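Local coordinates for chitin oligosaccahride binding protein NagB1 (Paenibacillus sp. FPU-7, PDB 7EHP) that binds chitin oligosaccharides such as N,N'-diacetylchitobiose as an extracellular solute-binding protein, probably handing them to a membrane transporter for uptake, at residues 22-25 against 26-30; 45-49 against 50-54; 125-128 against 129-132; 193-197 against 198-202; 208-212 against 213-217. All coordinates share one frame; numbering follows the deposited sequence.

Contact 1 of 5, residues 22-25 against 26-30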
# COMPACT_ATOMS: atom_id res chain seq x y z
N GLU A 22 -7.50 -13.10 14.98
CA GLU A 22 -7.76 -13.83 16.21
C GLU A 22 -8.52 -15.13 15.95
O GLU A 22 -8.29 -16.14 16.64
CB GLU A 22 -8.54 -12.95 17.19
CG GLU A 22 -7.74 -11.76 17.71
CD GLU A 22 -8.59 -10.71 18.38
OE1 GLU A 22 -9.81 -10.93 18.54
OE2 GLU A 22 -8.03 -9.64 18.76
N ASP A 23 -9.45 -15.12 14.99
CA ASP A 23 -10.12 -16.36 14.60
C ASP A 23 -9.11 -17.35 14.03
O ASP A 23 -9.11 -18.54 14.40
CB ASP A 23 -11.23 -16.10 13.58
CG ASP A 23 -12.42 -15.38 14.19
OD1 ASP A 23 -12.41 -15.15 15.41
OD2 ASP A 23 -13.37 -15.03 13.44
N ILE A 24 -8.24 -16.87 13.13
CA ILE A 24 -7.20 -17.73 12.58
C ILE A 24 -6.32 -18.29 13.69
O ILE A 24 -5.96 -19.48 13.69
CB ILE A 24 -6.39 -16.97 11.50
CG1 ILE A 24 -7.26 -16.69 10.26
CG2 ILE A 24 -5.14 -17.76 11.11
CD1 ILE A 24 -6.63 -15.74 9.22
N ALA A 25 -6.02 -17.48 14.71
CA ALA A 25 -5.13 -17.92 15.78
C ALA A 25 -5.75 -19.05 16.61
O ALA A 25 -5.12 -20.10 16.78
CB ALA A 25 -4.73 -16.71 16.64
N GLN A 26 -7.00 -18.90 17.16
CA GLN A 26 -7.68 -20.10 17.68
C GLN A 26 -7.70 -21.29 16.74
O GLN A 26 -7.52 -22.41 17.23
CB GLN A 26 -9.12 -19.94 18.15
CG GLN A 26 -10.17 -19.16 17.31
CD GLN A 26 -11.51 -19.71 17.81
OE1 GLN A 26 -11.50 -20.96 18.21
NE2 GLN A 26 -12.59 -18.88 18.04
N ARG A 27 -7.96 -21.12 15.44
CA ARG A 27 -8.07 -22.33 14.63
C ARG A 27 -6.73 -23.03 14.54
O ARG A 27 -6.67 -24.26 14.57
CB ARG A 27 -8.63 -21.95 13.28
CG ARG A 27 -10.11 -21.73 13.28
CD ARG A 27 -10.57 -21.80 11.86
NE ARG A 27 -11.63 -20.85 11.59
CZ ARG A 27 -12.25 -20.77 10.41
NH1 ARG A 27 -11.90 -21.58 9.41
NH2 ARG A 27 -13.22 -19.87 10.25
N MET A 28 -5.64 -22.25 14.48
CA MET A 28 -4.31 -22.85 14.55
C MET A 28 -4.13 -23.59 15.86
O MET A 28 -3.59 -24.70 15.88
CB MET A 28 -3.24 -21.77 14.42
CG MET A 28 -3.09 -21.17 13.03
SD MET A 28 -2.34 -19.53 13.20
CE MET A 28 -0.69 -19.89 13.80
N GLU A 29 -4.58 -22.99 16.97
CA GLU A 29 -4.39 -23.63 18.27
C GLU A 29 -5.18 -24.93 18.37
O GLU A 29 -4.67 -25.94 18.89
CB GLU A 29 -4.77 -22.64 19.38
CG GLU A 29 -3.68 -21.59 19.61
CD GLU A 29 -4.13 -20.43 20.48
OE1 GLU A 29 -5.34 -20.27 20.69
OE2 GLU A 29 -3.24 -19.68 20.96
N ALA A 30 -6.40 -24.95 17.84
CA ALA A 30 -7.19 -26.17 17.85
C ALA A 30 -6.56 -27.26 16.99
O ALA A 30 -6.74 -28.44 17.27
CB ALA A 30 -8.61 -25.86 17.36
O HOH W 1 -11.69 -15.57 17.88
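Ile24 sets its CG2 branch anti to the backbone N, while Met28 places CG beside its own N (chi1 -72°) and extends to SD (chi2 157°). These turns bring Ile24 CG2 to Met28 SD at 3.9 Å, one helical turn on, with the two chains crossing obliquely. The backbone beneath is regular helix: Met28 N donates to Ile24 O at 2.9 Å, and Glu29 N to Ala25 O. Both apolar side chains are buried. They rest on Phe303 of helix 294-307, and Met28 also reaches Val37 of strand 37-41.

The other side of the helix is polar. Gln26 folds its CG back over the chain, 3.2 Å from Asp23 O. A water donates to Asp23 OD1 at 2.6 Å and accepts only a weak bond from Gln26 NE2 at 3.4 Å. Asp23 and Arg27 do not pair with each other. Asp23 makes salt bridges to Lys19 and Arg315, and Arg27 makes one to Glu311. One face is thus apolar and the other charged, as befits the amphipathic helix of the beta-alpha-beta unit formed by strand 3-7, helix 15-31 and strand 37-41.

Contact 2 of 5, residues 45-49 against 50-54. With NAG (2-acetamido-2-deoxy-beta-D-glucopyranose), chain C.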
# COMPACT_ATOMS: atom_id res chain seq x y z
N LYS A 45 4.26 1.50 9.71
CA LYS A 45 5.56 2.09 9.42
C LYS A 45 6.59 1.72 10.48
O LYS A 45 7.78 1.62 10.17
CB LYS A 45 5.44 3.61 9.32
CG LYS A 45 5.08 4.31 10.64
CD LYS A 45 4.98 5.82 10.45
CE LYS A 45 5.04 6.53 11.80
NZ LYS A 45 5.03 8.02 11.69
N VAL A 46 6.17 1.54 11.73
CA VAL A 46 7.11 1.12 12.75
C VAL A 46 7.58 -0.31 12.48
O VAL A 46 8.78 -0.61 12.49
CB VAL A 46 6.49 1.25 14.15
CG1 VAL A 46 7.41 0.60 15.19
CG2 VAL A 46 6.19 2.71 14.49
N ASN A 47 6.63 -1.22 12.20
CA ASN A 47 7.00 -2.60 11.90
C ASN A 47 7.93 -2.66 10.70
O ASN A 47 9.01 -3.27 10.76
CB ASN A 47 5.74 -3.42 11.61
CG ASN A 47 6.07 -4.88 11.39
OD1 ASN A 47 6.72 -5.49 12.22
ND2 ASN A 47 5.64 -5.44 10.25
N ARG A 48 7.52 -2.04 9.59
CA ARG A 48 8.19 -2.28 8.31
C ARG A 48 9.54 -1.59 8.24
O ARG A 48 10.51 -2.17 7.74
CB ARG A 48 7.30 -1.82 7.16
CG ARG A 48 7.88 -2.20 5.81
CD ARG A 48 7.10 -1.61 4.67
NE ARG A 48 7.67 -1.98 3.38
CZ ARG A 48 7.28 -1.47 2.22
NH1 ARG A 48 6.32 -0.55 2.20
NH2 ARG A 48 7.84 -1.88 1.09
N PHE A 49 9.63 -0.37 8.75
CA PHE A 49 10.80 0.47 8.52
C PHE A 49 11.77 0.53 9.69
O PHE A 49 12.87 1.06 9.52
CB PHE A 49 10.36 1.90 8.14
CG PHE A 49 9.44 1.96 6.95
CD1 PHE A 49 9.68 1.16 5.84
CD2 PHE A 49 8.35 2.80 6.94
CE1 PHE A 49 8.86 1.21 4.75
CE2 PHE A 49 7.52 2.85 5.86
CZ PHE A 49 7.77 2.04 4.75
N GLU A 50 11.40 0.02 10.87
CA GLU A 50 12.31 0.03 12.02
C GLU A 50 12.37 -1.30 12.77
O GLU A 50 13.44 -1.90 12.86
CB GLU A 50 11.94 1.14 13.00
CG GLU A 50 12.28 2.56 12.48
CD GLU A 50 13.77 2.93 12.63
OE1 GLU A 50 14.44 3.22 11.60
OE2 GLU A 50 14.28 2.96 13.78
N LYS A 51 11.24 -1.76 13.30
CA LYS A 51 11.23 -2.92 14.20
C LYS A 51 11.71 -4.17 13.50
O LYS A 51 12.67 -4.82 13.94
CB LYS A 51 9.84 -3.13 14.78
CG LYS A 51 9.78 -4.17 15.90
CD LYS A 51 8.64 -3.87 16.87
CE LYS A 51 8.68 -4.75 18.12
NZ LYS A 51 9.83 -4.43 19.02
N LEU A 52 11.03 -4.56 12.40
CA LEU A 52 11.33 -5.81 11.70
C LEU A 52 12.71 -5.78 11.03
O LEU A 52 13.42 -6.80 11.09
CB LEU A 52 10.24 -6.14 10.66
CG LEU A 52 10.32 -7.47 9.92
CD1 LEU A 52 10.42 -8.64 10.88
CD2 LEU A 52 9.15 -7.67 8.96
N PRO A 53 13.13 -4.69 10.37
CA PRO A 53 14.52 -4.65 9.88
C PRO A 53 15.54 -4.90 10.98
O PRO A 53 16.53 -5.61 10.75
CB PRO A 53 14.64 -3.22 9.32
CG PRO A 53 13.29 -2.94 8.82
CD PRO A 53 12.41 -3.47 9.95
N ALA A 54 15.31 -4.35 12.17
CA ALA A 54 16.23 -4.58 13.27
C ALA A 54 16.25 -6.05 13.67
O ALA A 54 17.32 -6.65 13.79
CB ALA A 54 15.86 -3.69 14.46
C1 NAG C . 1.20 0.21 2.40
C2 NAG C . 2.65 0.61 2.65
C3 NAG C . 3.21 1.35 1.45
C4 NAG C . 3.05 0.50 0.20
C5 NAG C . 1.59 0.09 0.02
C6 NAG C . 1.36 -0.84 -1.15
C7 NAG C . 3.60 1.03 4.88
C8 NAG C . 3.64 1.96 6.04
N2 NAG C . 2.79 1.40 3.87
O3 NAG C . 4.58 1.63 1.67
O4 NAG C . 3.45 1.23 -0.95
O5 NAG C . 1.11 -0.58 1.19
O6 NAG C . 2.22 -1.97 -1.10
O7 NAG C . 4.27 0.00 4.84
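Asn47 and Leu52 lie side by side and point the same way, with Asn47 OD1 3.9 Å from Leu52 CB. Both set CG anti to the backbone N (-176° and -174°). The amide of Asn47 is held elsewhere, its OD1 accepting from Arg6. Below them the helix widens into a pi-type turn. Val46 O accepts twice, from Lys51 N at 2.8 Å, nearly straight, and from Glu50 N, which sits above the carbonyl plane. Leu52 N then reaches back five residues to Asn47 O. Pro53 has no N-H to give, and its CG packs 3.1 Å from Arg48 O at the kink.

Arg48 is fully extended from CG to NE, which carries its guanidinium out to the bound sugar. The edge of that group meets the N-acetylglucosamine: NH1 lies 2.8 Å from O3, in the guanidinium plane, and gives a weak bond to the acetamido O7 at 3.4 Å. Arg48 CB covers one face of the Phe49 ring, offset toward its rim. Phe49 CE2 comes within 4.0 Å of the sugar methyl C8. Asp72 and Asp354 form salt bridges with Arg48, and Asp354 also bonds the sugar. The carboxylates probably fix the guanidinium in place. This is consistent with recognition of the sugar by a polar guanidinium edge at O3 and O7 and apolar contact at C8.

Contact 3 of 5, residues 125-128 against 129-132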
# COMPACT_ATOMS: atom_id res chain seq x y z
N ASN A 125 -16.32 11.56 -3.32
CA ASN A 125 -17.67 11.66 -2.78
C ASN A 125 -18.61 12.02 -3.92
O ASN A 125 -18.59 13.15 -4.43
CB ASN A 125 -17.71 12.68 -1.64
CG ASN A 125 -19.08 12.80 -1.01
OD1 ASN A 125 -20.09 12.61 -1.67
ND2 ASN A 125 -19.11 13.11 0.30
N LYS A 126 -19.45 11.06 -4.32
CA LYS A 126 -20.39 11.26 -5.43
C LYS A 126 -21.37 12.39 -5.14
O LYS A 126 -21.82 13.07 -6.07
CB LYS A 126 -21.14 9.96 -5.71
CG LYS A 126 -20.35 8.85 -6.41
CD LYS A 126 -21.04 7.50 -6.19
CE LYS A 126 -20.85 6.55 -7.35
NZ LYS A 126 -19.44 6.46 -7.76
N GLN A 127 -21.73 12.60 -3.86
CA GLN A 127 -22.68 13.66 -3.55
C GLN A 127 -22.03 15.04 -3.57
O GLN A 127 -22.69 16.03 -3.94
CB GLN A 127 -23.35 13.39 -2.19
CG GLN A 127 -24.05 14.59 -1.56
CD GLN A 127 -25.29 15.07 -2.33
OE1 GLN A 127 -26.03 14.27 -2.92
NE2 GLN A 127 -25.51 16.38 -2.33
N ILE A 128 -20.75 15.15 -3.20
CA ILE A 128 -20.06 16.43 -3.34
C ILE A 128 -19.87 16.77 -4.82
O ILE A 128 -20.07 17.92 -5.24
CB ILE A 128 -18.73 16.44 -2.57
CG1 ILE A 128 -18.97 16.41 -1.06
CG2 ILE A 128 -17.95 17.71 -2.87
CD1 ILE A 128 -17.68 16.24 -0.26
N PHE A 129 -19.51 15.77 -5.64
CA PHE A 129 -19.38 16.02 -7.07
C PHE A 129 -20.70 16.48 -7.68
O PHE A 129 -20.72 17.41 -8.50
CB PHE A 129 -18.86 14.78 -7.80
CG PHE A 129 -17.37 14.63 -7.77
CD1 PHE A 129 -16.64 14.95 -6.63
CD2 PHE A 129 -16.69 14.13 -8.87
CE1 PHE A 129 -15.27 14.80 -6.60
CE2 PHE A 129 -15.32 13.98 -8.86
CZ PHE A 129 -14.60 14.31 -7.72
N LYS A 130 -21.81 15.86 -7.28
CA LYS A 130 -23.13 16.31 -7.72
C LYS A 130 -23.36 17.77 -7.34
O LYS A 130 -23.81 18.59 -8.16
CB LYS A 130 -24.21 15.41 -7.13
CG LYS A 130 -25.66 15.81 -7.46
CD LYS A 130 -26.67 15.08 -6.54
CE LYS A 130 -28.12 15.55 -6.74
NZ LYS A 130 -28.19 17.02 -6.98
N GLN A 131 -23.06 18.10 -6.08
CA GLN A 131 -23.28 19.46 -5.60
C GLN A 131 -22.46 20.47 -6.40
O GLN A 131 -22.96 21.55 -6.76
CB GLN A 131 -22.93 19.52 -4.12
CG GLN A 131 -23.24 20.82 -3.46
CD GLN A 131 -22.91 20.76 -1.99
OE1 GLN A 131 -23.05 19.71 -1.36
NE2 GLN A 131 -22.47 21.89 -1.43
N LEU A 132 -21.21 20.14 -6.71
CA LEU A 132 -20.36 21.01 -7.50
C LEU A 132 -20.66 20.96 -8.99
O LEU A 132 -20.09 21.76 -9.74
CB LEU A 132 -18.88 20.64 -7.29
CG LEU A 132 -18.41 20.39 -5.86
CD1 LEU A 132 -17.00 19.79 -5.87
CD2 LEU A 132 -18.46 21.68 -5.09
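Phe129 opens the second segment by donating its N to Asn125 O at 3.0 Å, the first full turn of helix 126-132. Its ring turns back toward that residue, with CD1 3.4 Å from Asn125 O. The ring also meets Tyr124 and packs on Val146 of helix 140-152. Asn125 is the N-cap residue, at the end of strand 109-125. Its CG stands opposite the backbone N (chi1 -178°), and OD1 accepts from Ile128 N at 3.0 Å, the donor lying well above the amide plane. A weak second bond comes from Gln127 N. This side-chain cap ties the strand end to the start of the helix and satisfies N-H groups that have no earlier turn to bond to.

Lys130 N continues the helix to Lys126 O. Its side chain crosses that of Gln127, and CD passes 3.8 Å from Gln127 OE1. Gln131 follows with N to Gln127 O, and its extended side chain starts with CB against the carbonyls of Gln127 and Ile128. Leu132 N donates to Ile128 O at 2.9 Å. Leu132 and Ile128 lie side by side, with Ile128 CG2 3.8 Å from Leu132 CD1, and Leu132 CG is pressed to 3.0 Å from Ile128 O. With an alanine here the contact with Ile128 CG2 would go, and a gap would probably open between Ile128 and Ala150. Ile128 itself also packs on Phe155 and on Ala238 of strand 237-243.

Contact 4 of 5, residues 193-197 against 198-202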
# COMPACT_ATOMS: atom_id res chain seq x y z
N ARG A 193 17.96 5.68 -15.28
CA ARG A 193 17.07 6.81 -15.10
C ARG A 193 17.48 7.52 -13.82
O ARG A 193 18.04 6.91 -12.91
CB ARG A 193 15.59 6.38 -15.05
CG ARG A 193 15.13 5.53 -16.25
CD ARG A 193 14.99 6.35 -17.55
NE ARG A 193 13.82 7.24 -17.61
CZ ARG A 193 12.55 6.86 -17.75
NH1 ARG A 193 12.23 5.57 -17.85
NH2 ARG A 193 11.59 7.77 -17.81
N ARG A 194 17.20 8.82 -13.73
CA ARG A 194 17.63 9.62 -12.60
C ARG A 194 16.45 10.40 -12.04
O ARG A 194 15.59 10.86 -12.80
CB ARG A 194 18.74 10.59 -13.00
CG ARG A 194 20.08 9.92 -13.35
CD ARG A 194 21.12 10.96 -13.82
NE ARG A 194 22.50 10.51 -13.58
CZ ARG A 194 23.57 11.00 -14.20
NH1 ARG A 194 23.44 11.97 -15.10
NH2 ARG A 194 24.78 10.52 -13.91
N TRP A 195 16.40 10.53 -10.71
CA TRP A 195 15.37 11.33 -10.06
C TRP A 195 15.33 12.76 -10.59
O TRP A 195 14.27 13.41 -10.60
CB TRP A 195 15.61 11.36 -8.54
CG TRP A 195 15.34 10.03 -7.82
CD1 TRP A 195 16.25 9.06 -7.50
CD2 TRP A 195 14.07 9.58 -7.32
NE1 TRP A 195 15.61 8.01 -6.83
CE2 TRP A 195 14.28 8.32 -6.71
CE3 TRP A 195 12.77 10.12 -7.34
CZ2 TRP A 195 13.24 7.59 -6.13
CZ3 TRP A 195 11.74 9.39 -6.75
CH2 TRP A 195 11.98 8.14 -6.15
N THR A 196 16.49 13.27 -11.03
CA THR A 196 16.62 14.65 -11.49
C THR A 196 16.16 14.83 -12.93
O THR A 196 16.09 15.97 -13.40
CB THR A 196 18.07 15.12 -11.36
OG1 THR A 196 18.96 14.16 -11.95
CG2 THR A 196 18.46 15.30 -9.90
N ASP A 197 15.85 13.74 -13.64
CA ASP A 197 15.46 13.85 -15.04
C ASP A 197 14.21 14.71 -15.18
O ASP A 197 13.32 14.67 -14.32
CB ASP A 197 15.21 12.45 -15.63
CG ASP A 197 16.51 11.68 -15.90
OD1 ASP A 197 17.57 12.33 -16.00
OD2 ASP A 197 16.48 10.43 -16.04
N PRO A 198 14.12 15.52 -16.25
CA PRO A 198 12.99 16.47 -16.37
C PRO A 198 11.62 15.82 -16.48
O PRO A 198 10.62 16.44 -16.08
CB PRO A 198 13.34 17.25 -17.64
CG PRO A 198 14.85 17.24 -17.64
CD PRO A 198 15.18 15.82 -17.23
N ASP A 199 11.53 14.61 -17.03
CA ASP A 199 10.24 13.93 -17.05
C ASP A 199 9.84 13.42 -15.65
O ASP A 199 8.67 13.48 -15.29
CB ASP A 199 10.25 12.80 -18.08
CG ASP A 199 11.27 11.71 -17.76
OD1 ASP A 199 12.21 11.96 -16.98
OD2 ASP A 199 11.12 10.60 -18.32
N VAL A 200 10.80 12.95 -14.85
CA VAL A 200 10.49 12.66 -13.45
C VAL A 200 10.06 13.93 -12.74
O VAL A 200 8.98 14.00 -12.13
CB VAL A 200 11.69 12.00 -12.75
CG1 VAL A 200 11.47 11.95 -11.22
CG2 VAL A 200 11.91 10.61 -13.29
N ALA A 201 10.87 15.00 -12.87
CA ALA A 201 10.61 16.27 -12.20
C ALA A 201 9.25 16.86 -12.57
O ALA A 201 8.66 17.59 -11.76
CB ALA A 201 11.72 17.28 -12.54
N ASP A 202 8.76 16.60 -13.78
CA ASP A 202 7.44 17.11 -14.15
C ASP A 202 6.37 16.65 -13.16
O ASP A 202 5.50 17.43 -12.74
CB ASP A 202 7.11 16.67 -15.58
CG ASP A 202 5.92 17.43 -16.18
OD1 ASP A 202 6.13 18.58 -16.60
OD2 ASP A 202 4.79 16.87 -16.27
O HOH W 2 14.27 9.85 -17.17
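A type I turn from Arg194 to Asp197 leads straight into helix 198-213, whose first turn is closed by Ala201 N donating to Asp197 O at 2.9 Å. Arg193 folds back at chi2 and chi3 (-72° and -74°), and this curl brings its guanidinium to Asp199. There NH2 makes a salt bridge with OD2 at 2.9 Å, meeting the syn side of the carboxylate from within the guanidinium plane. The two flat groups are turned 33° apart. The same NH2 also bonds Ala180 O, and Asp199 OD2 has Lys273 as a second partner.

Asp197 occupies the N-cap position, but its carboxylate turns back into the loop instead of capping. OD2 accepts from Arg194 N at 2.9 Å, from above the carboxylate plane. One water joins the three charged residues: it accepts from Arg193 NE at 2.7 Å and donates to Asp197 OD2 and to Asp199 OD1. Asp199 OD1 also takes a weak bond from Val200 N. With an asparagine in place of Asp199, the negative charge facing Arg193 and Lys273 would be lost, and the curled arginine would probably be held less firmly.

On the apolar side Val200 CG1 packs against Trp195, 3.2 Å from its O and 4.5 Å from CE3. The indole is sunk between helices: it stacks on Phe188, meets Trp176 edge-to-face, and bonds Gln390 through NE1.

Contact 5 of 5, residues 208-212 against 213-217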
# COMPACT_ATOMS: atom_id res chain seq x y z
N ASP A 208 3.74 19.57 -6.45
CA ASP A 208 3.97 20.87 -5.81
C ASP A 208 2.88 21.87 -6.18
O ASP A 208 2.49 22.71 -5.36
CB ASP A 208 5.35 21.40 -6.20
CG ASP A 208 5.91 22.41 -5.19
OD1 ASP A 208 5.52 22.39 -4.01
OD2 ASP A 208 6.76 23.22 -5.60
N THR A 209 2.39 21.82 -7.42
CA THR A 209 1.28 22.69 -7.81
C THR A 209 0.06 22.43 -6.94
O THR A 209 -0.61 23.36 -6.49
CB THR A 209 0.95 22.49 -9.31
OG1 THR A 209 1.95 23.11 -10.13
CG2 THR A 209 -0.41 23.08 -9.67
N LEU A 210 -0.22 21.16 -6.65
CA LEU A 210 -1.31 20.83 -5.74
C LEU A 210 -1.07 21.43 -4.36
O LEU A 210 -2.00 21.91 -3.70
CB LEU A 210 -1.46 19.30 -5.64
CG LEU A 210 -1.90 18.57 -6.91
CD1 LEU A 210 -2.14 17.09 -6.57
CD2 LEU A 210 -3.15 19.18 -7.51
N LEU A 211 0.19 21.41 -3.91
CA LEU A 211 0.53 22.05 -2.65
C LEU A 211 0.33 23.56 -2.74
O LEU A 211 -0.31 24.16 -1.87
CB LEU A 211 1.98 21.70 -2.29
CG LEU A 211 2.30 20.24 -1.89
CD1 LEU A 211 3.81 19.99 -1.75
CD2 LEU A 211 1.59 19.86 -0.58
N LYS A 212 0.86 24.18 -3.80
CA LYS A 212 0.84 25.64 -3.97
C LYS A 212 -0.58 26.19 -4.08
O LYS A 212 -0.81 27.38 -3.81
CB LYS A 212 1.62 26.05 -5.22
CG LYS A 212 3.12 25.84 -5.09
CD LYS A 212 3.87 26.45 -6.26
CE LYS A 212 5.27 25.86 -6.35
NZ LYS A 212 5.93 26.19 -7.64
N LYS A 213 -1.53 25.38 -4.53
CA LYS A 213 -2.91 25.82 -4.68
C LYS A 213 -3.78 25.43 -3.50
O LYS A 213 -4.94 25.84 -3.45
CB LYS A 213 -3.50 25.23 -5.97
CG LYS A 213 -3.09 26.00 -7.21
CD LYS A 213 -3.51 25.28 -8.46
CE LYS A 213 -3.00 26.00 -9.71
NZ LYS A 213 -3.41 27.43 -9.72
N GLY A 214 -3.24 24.67 -2.55
CA GLY A 214 -4.06 24.19 -1.45
C GLY A 214 -5.04 23.12 -1.84
O GLY A 214 -6.07 22.97 -1.19
N TYR A 215 -4.76 22.38 -2.92
CA TYR A 215 -5.62 21.27 -3.32
C TYR A 215 -5.31 20.01 -2.51
O TYR A 215 -6.22 19.24 -2.19
CB TYR A 215 -5.46 21.00 -4.81
CG TYR A 215 -5.97 22.13 -5.69
CD1 TYR A 215 -6.70 23.17 -5.15
CD2 TYR A 215 -5.74 22.12 -7.06
CE1 TYR A 215 -7.18 24.19 -5.94
CE2 TYR A 215 -6.23 23.13 -7.86
CZ TYR A 215 -6.95 24.17 -7.29
OH TYR A 215 -7.44 25.18 -8.08
N LEU A 216 -4.04 19.78 -2.21
CA LEU A 216 -3.68 18.87 -1.14
C LEU A 216 -3.91 19.59 0.18
O LEU A 216 -3.49 20.74 0.34
CB LEU A 216 -2.22 18.45 -1.28
CG LEU A 216 -2.01 17.35 -2.31
CD1 LEU A 216 -0.53 17.23 -2.70
CD2 LEU A 216 -2.53 16.01 -1.76
N GLN A 217 -4.60 18.93 1.11
CA GLN A 217 -5.04 19.56 2.35
C GLN A 217 -3.93 20.31 3.07
O GLN A 217 -2.89 19.73 3.41
CB GLN A 217 -5.62 18.49 3.26
CG GLN A 217 -5.98 18.99 4.64
CD GLN A 217 -7.05 18.15 5.26
OE1 GLN A 217 -7.16 16.95 4.98
NE2 GLN A 217 -7.85 18.75 6.13
O HOH W 3 -1.38 22.39 0.82
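Leu210, Leu211 and Leu216 form the apolar centre. Leu216 CD1 reaches between the other two, 3.7 Å from Leu210 CB and 4.0 Å from Leu211 CD2. In Leu216, chi1 -80° with chi2 164° lays CD1 against the helix. Met171 of helix 165-180 touches both Leu210 and Leu216. On another side Leu210 CD2 meets the edge of the Tyr215 ring, 3.9 Å from Tyr215 CD2 and in the ring plane. One face of that ring is covered by Lys213 CB, 3.6 Å above its centre, and Met144 and Ala147 of helix 140-152 also touch the tyrosine.

The backbone here is a Schellman motif, which ends helix 198-213. Gly214 takes a positive phi of 72°, a conformation easy for glycine, and the chain leaves the helix. Tyr215 N bonds back to Leu210 O at 2.9 Å, in the carbonyl plane. Leu210 O takes a further weak bond from Leu216 N. Gly214 N donates to Leu211 O from well above the carbonyl plane.

Farther out, Lys213 N closes the last regular turn onto Thr209 O at 3.0 Å. The aliphatic part of Lys213 runs alongside Thr209, with CE 3.9 Å from Thr209 CG2, while Thr209 OG1 bonds back to Lys205 O. A water donates to Leu216 O at 2.7 Å and more weakly to Leu211 O. At the polar edge Lys212 NZ and Asp208 OD2 form a long salt bridge.

The five contacts follow one another along the chain, and none touches another. Contact 1 on helix 15-31 and contact 2 on helix 44-58 come before and after strand 37-41 in the chain, their centres 26 Å apart. Contact 3 begins where strand 109-125 gives way to helix 126-132. Contacts 4 and 5 mark the start and end of helix 198-213, about 7 Å apart at their nearest atoms. Contact 1 lies across the chain's centre from both. Contact 3 sits on the same side as contact 5, 20 Å between centres. Contact 2 holds pocket residues and touches the bound sugar; the others are local packing and capping within helices away from it.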